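Local structure of armadillo repeat protein arm00016 (Synthetic construct, 4D4E) at residues N241-A244 / A245-F249; H233-E236 / E237-K240. The protein is a computationally designed armadillo repeat protein, made for modular peptide recognition and probably meant to bind extended peptides repeat by repeat. All coordinates share one frame; numbering follows the deposited sequence.

Contact 1 (N241-A244 / A245-F249); sequences NAQA and ALEAF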
loop_
_atom_site.group_PDB
_atom_site.type_symbol
_atom_site.label_atom_id
_atom_site.label_comp_id
_atom_site.label_asym_id
_atom_site.label_seq_id
_atom_site.Cartn_x
_atom_site.Cartn_y
_atom_site.Cartn_z
ATOM N N ASN A 241 -9.861 -18.936 -4.844
ATOM C CA ASN A 241 -10.131 -17.615 -4.268
ATOM C C ASN A 241 -11.396 -16.996 -4.806
ATOM O O ASN A 241 -12.153 -16.413 -4.038
ATOM C CB ASN A 241 -8.945 -16.706 -4.490
ATOM C CG ASN A 241 -7.708 -17.234 -3.769
ATOM O OD1 ASN A 241 -7.810 -18.221 -3.050
ATOM N ND2 ASN A 241 -6.567 -16.626 -3.987
ATOM N N ALA A 242 -11.644 -17.186 -6.111
ATOM C CA ALA A 242 -12.787 -16.596 -6.823
ATOM C C ALA A 242 -14.057 -17.236 -6.371
ATOM O O ALA A 242 -15.112 -16.600 -6.287
ATOM C CB ALA A 242 -12.654 -16.826 -8.303
ATOM N N GLN A 243 -13.964 -18.526 -6.115
ATOM C CA GLN A 243 -15.119 -19.228 -5.648
ATOM C C GLN A 243 -15.441 -18.853 -4.195
ATOM O O GLN A 243 -16.597 -18.640 -3.850
ATOM C CB GLN A 243 -14.930 -20.721 -5.787
ATOM C CG GLN A 243 -16.297 -21.326 -5.948
ATOM C CD GLN A 243 -16.353 -22.690 -5.362
ATOM O OE1 GLN A 243 -15.825 -23.636 -5.935
ATOM N NE2 GLN A 243 -16.994 -22.809 -4.208
ATOM N N ALA A 244 -14.407 -18.759 -3.369
ATOM C CA ALA A 244 -14.578 -18.297 -1.993
ATOM C C ALA A 244 -15.151 -16.862 -1.961
ATOM O O ALA A 244 -15.873 -16.533 -1.044
ATOM C CB ALA A 244 -13.256 -18.363 -1.218
ATOM N N ALA A 245 -14.828 -16.022 -2.952
ATOM C CA ALA A 245 -15.458 -14.684 -3.070
ATOM C C ALA A 245 -16.925 -14.743 -3.441
ATOM O O ALA A 245 -17.741 -13.922 -2.960
ATOM C CB ALA A 245 -14.708 -13.799 -4.079
ATOM N N LEU A 246 -17.262 -15.664 -4.348
ATOM C CA LEU A 246 -18.643 -15.855 -4.756
ATOM C C LEU A 246 -19.436 -16.366 -3.524
ATOM O O LEU A 246 -20.604 -16.013 -3.298
ATOM C CB LEU A 246 -18.693 -16.836 -5.936
ATOM C CG LEU A 246 -18.445 -16.255 -7.342
ATOM C CD1 LEU A 246 -18.269 -17.363 -8.388
ATOM C CD2 LEU A 246 -19.503 -15.205 -7.782
ATOM N N GLU A 247 -18.771 -17.167 -2.700
ATOM C CA GLU A 247 -19.435 -17.688 -1.509
ATOM C C GLU A 247 -19.632 -16.675 -0.381
ATOM O O GLU A 247 -20.569 -16.814 0.384
ATOM C CB GLU A 247 -18.750 -18.939 -0.996
ATOM C CG GLU A 247 -19.251 -20.177 -1.725
ATOM C CD GLU A 247 -18.320 -21.355 -1.546
ATOM O OE1 GLU A 247 -17.332 -21.220 -0.783
ATOM O OE2 GLU A 247 -18.575 -22.403 -2.171
ATOM N N ALA A 248 -18.756 -15.675 -0.291
ATOM C CA ALA A 248 -18.989 -14.500 0.575
ATOM C C ALA A 248 -20.285 -13.751 0.259
ATOM O O ALA A 248 -20.898 -13.197 1.156
ATOM C CB ALA A 248 -17.815 -13.552 0.536
ATOM N N PHE A 249 -20.729 -13.735 -0.997
ATOM C CA PHE A 249 -22.032 -13.154 -1.306
ATOM C C PHE A 249 -23.172 -13.940 -0.703
ATOM O O PHE A 249 -24.308 -13.500 -0.795
ATOM C CB PHE A 249 -22.279 -13.197 -2.800
ATOM C CG PHE A 249 -21.908 -11.957 -3.495
ATOM C CD1 PHE A 249 -20.606 -11.756 -3.923
ATOM C CD2 PHE A 249 -22.854 -10.971 -3.707
ATOM C CE1 PHE A 249 -20.251 -10.576 -4.565
ATOM C CE2 PHE A 249 -22.512 -9.794 -4.348
ATOM C CZ PHE A 249 -21.211 -9.591 -4.777
#
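Gln243 and Glu247 sit one turn apart on helix 236-248, and their side chains meet on its outer surface. Gln243 NE2 lies 2.6 Å from Glu247 OE2. The amide and carboxylate planes are turned 81° apart, so the two groups do not lie flat on each other. Gln243 has CG anti to the backbone N (chi1 -152°), and the bend at its next torsion turns the amide along the helix to the glutamate. The inner side of the helix is built differently. Ala242 and Ala245 are buried there. Ala242 packs on Leu230 of a loop. Ala245 CB packs 3.6 Å from Ala242 O, and Leu227 of helix 223-229 and Ala205 of helix 194-208 cover it from outside the segment. Leu246 CG rests 3.5 Å from Ala242 O, and its side chain also reaches Leu227. Backbone bonds join successive turns along the helix. Ala245 N donates to Asn241 O at 2.9 Å, and Leu246 N donates to Ala242 O at 3.0 Å. Glu247 N to Gln243 O and Ala248 N to Ala244 O continue the series. The helix is thus only broadly amphipathic: the small Ala245 allows close packing on the neighbouring helices, while Gln243 and Glu247 place their polar ends on the more exposed side.

Contact 2 (H233-E236 / E237-K240); sequences HANE and EVQK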
loop_
_atom_site.group_PDB
_atom_site.type_symbol
_atom_site.label_atom_id
_atom_site.label_comp_id
_atom_site.label_asym_id
_atom_site.label_seq_id
_atom_site.Cartn_x
_atom_site.Cartn_y
_atom_site.Cartn_z
ATOM N N HIS A 233 -9.886 -19.797 -14.850
ATOM C CA HIS A 233 -8.583 -19.235 -15.022
ATOM C C HIS A 233 -7.570 -20.366 -14.922
ATOM O O HIS A 233 -7.792 -21.308 -14.150
ATOM C CB HIS A 233 -8.340 -18.259 -13.873
ATOM C CG HIS A 233 -7.084 -17.463 -14.036
ATOM N ND1 HIS A 233 -5.854 -17.973 -13.724
ATOM C CD2 HIS A 233 -6.871 -16.206 -14.497
ATOM C CE1 HIS A 233 -4.923 -17.070 -13.990
ATOM N NE2 HIS A 233 -5.511 -15.998 -14.481
ATOM N N ALA A 234 -6.437 -20.265 -15.638
ATOM C CA ALA A 234 -5.398 -21.330 -15.623
ATOM C C ALA A 234 -4.896 -21.754 -14.249
ATOM O O ALA A 234 -4.625 -22.963 -14.020
ATOM C CB ALA A 234 -4.201 -20.963 -16.515
ATOM N N ASN A 235 -4.800 -20.791 -13.328
ATOM C CA ASN A 235 -4.260 -21.057 -12.008
ATOM C C ASN A 235 -5.353 -21.534 -11.038
ATOM O O ASN A 235 -6.412 -20.888 -10.876
ATOM C CB ASN A 235 -3.547 -19.788 -11.478
ATOM C CG ASN A 235 -2.926 -19.988 -10.101
ATOM O OD1 ASN A 235 -3.626 -20.052 -9.097
ATOM N ND2 ASN A 235 -1.608 -20.139 -10.057
ATOM N N GLU A 236 -5.104 -22.642 -10.348
ATOM C CA GLU A 236 -6.190 -23.169 -9.493
ATOM C C GLU A 236 -6.384 -22.360 -8.196
ATOM O O GLU A 236 -7.442 -22.290 -7.666
ATOM C CB GLU A 236 -6.099 -24.689 -9.265
ATOM C CG GLU A 236 -5.396 -25.195 -8.016
ATOM C CD GLU A 236 -5.769 -26.645 -7.759
ATOM O OE1 GLU A 236 -6.989 -26.961 -7.759
ATOM O OE2 GLU A 236 -4.850 -27.479 -7.609
ATOM N N GLU A 237 -5.333 -21.723 -7.743
ATOM C CA GLU A 237 -5.425 -20.870 -6.554
ATOM C C GLU A 237 -6.395 -19.712 -6.842
ATOM O O GLU A 237 -7.267 -19.438 -6.044
ATOM C CB GLU A 237 -4.014 -20.397 -6.149
ATOM C CG GLU A 237 -3.940 -19.426 -4.985
ATOM C CD GLU A 237 -4.344 -20.045 -3.653
ATOM O OE1 GLU A 237 -4.665 -21.261 -3.606
ATOM O OE2 GLU A 237 -4.336 -19.296 -2.644
ATOM N N VAL A 238 -6.214 -19.038 -7.974
ATOM C CA VAL A 238 -7.160 -18.025 -8.465
ATOM C C VAL A 238 -8.603 -18.558 -8.542
ATOM O O VAL A 238 -9.506 -17.879 -8.059
ATOM C CB VAL A 238 -6.740 -17.472 -9.853
ATOM C CG1 VAL A 238 -7.777 -16.512 -10.432
ATOM C CG2 VAL A 238 -5.359 -16.815 -9.810
ATOM N N GLN A 239 -8.839 -19.737 -9.163
ATOM C CA GLN A 239 -10.204 -20.315 -9.221
ATOM C C GLN A 239 -10.808 -20.418 -7.821
ATOM O O GLN A 239 -11.977 -20.123 -7.617
ATOM C CB GLN A 239 -10.246 -21.751 -9.856
ATOM C CG GLN A 239 -9.566 -21.862 -11.197
ATOM C CD GLN A 239 -9.729 -23.243 -11.816
ATOM O OE1 GLN A 239 -10.213 -24.170 -11.175
ATOM N NE2 GLN A 239 -9.390 -23.361 -13.086
ATOM N N LYS A 240 -9.984 -20.876 -6.887
ATOM C CA LYS A 240 -10.416 -21.189 -5.552
ATOM C C LYS A 240 -10.754 -19.923 -4.765
ATOM O O LYS A 240 -11.798 -19.835 -4.126
ATOM C CB LYS A 240 -9.281 -21.907 -4.844
ATOM C CG LYS A 240 -9.327 -23.404 -5.039
ATOM C CD LYS A 240 -8.038 -24.028 -4.553
ATOM C CE LYS A 240 -8.249 -25.514 -4.352
ATOM N NZ LYS A 240 -7.004 -26.131 -3.824
#
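The His233 ring carries Val238 CG1 over one face, 4.1 Å from the ring centroid and offset toward the rim, a CH-pi contact. At the ring edge, in plane, lies Asn235 CA. His233 ND1 accepts from Asn235 N at 3.0 Å, close to the ring plane and nearly straight (171°), which fixes the ring's rotation. CG anti to the backbone N (chi1 -172°) brings the ring beside Val238 and ND1 to Asn235 N. Asn235 is the N-cap of helix 236-248. Its OD1 takes two backbone donors: Val238 N at 3.0 Å, and Glu237 N in a weak, bent bond. Gln239 reaches back to the loop. Its NE2 donates to His233 O at 2.8 Å, with the acceptor near the amide plane, while its backbone N bonds to Asn235 O at 3.2 Å. Replacing Gln239 by an alanine would probably leave His233 O without this donor and hold the loop less firmly, although the cap would stay. On the surface, Glu236 and Lys240 run side by side, but OE1 and NZ stay 4.0 Å apart, beyond a salt bridge. Two first-turn amides, one of them weakly, are thus capped by Asn235 OD1, and the negative charges of Glu236 and Glu237 would probably interact favourably with the positive end of the helix dipole.

How the contacts relate
Both contacts belong to helix 236-248, the last helix of the chain, and adjoin in sequence, with centres about 12 Å apart. Contact 2 covers its start and the loop leading in. Contact 1 covers its C-terminal half. Contact 2 is a surface contact, with Val238 its one buried residue. Contact 1 is partly buried through two alanines. Helix 194-208 backs both, while helix 223-229 is met by contact 1. The chemistry follows position. Contact 2 mixes side-chain-to-backbone bonds, including the N-cap, with the first backbone bonds of the helix. Farther along, the assigned hydrogen bonds of contact 1 all run from backbone to backbone, and its inward side chains mainly pack.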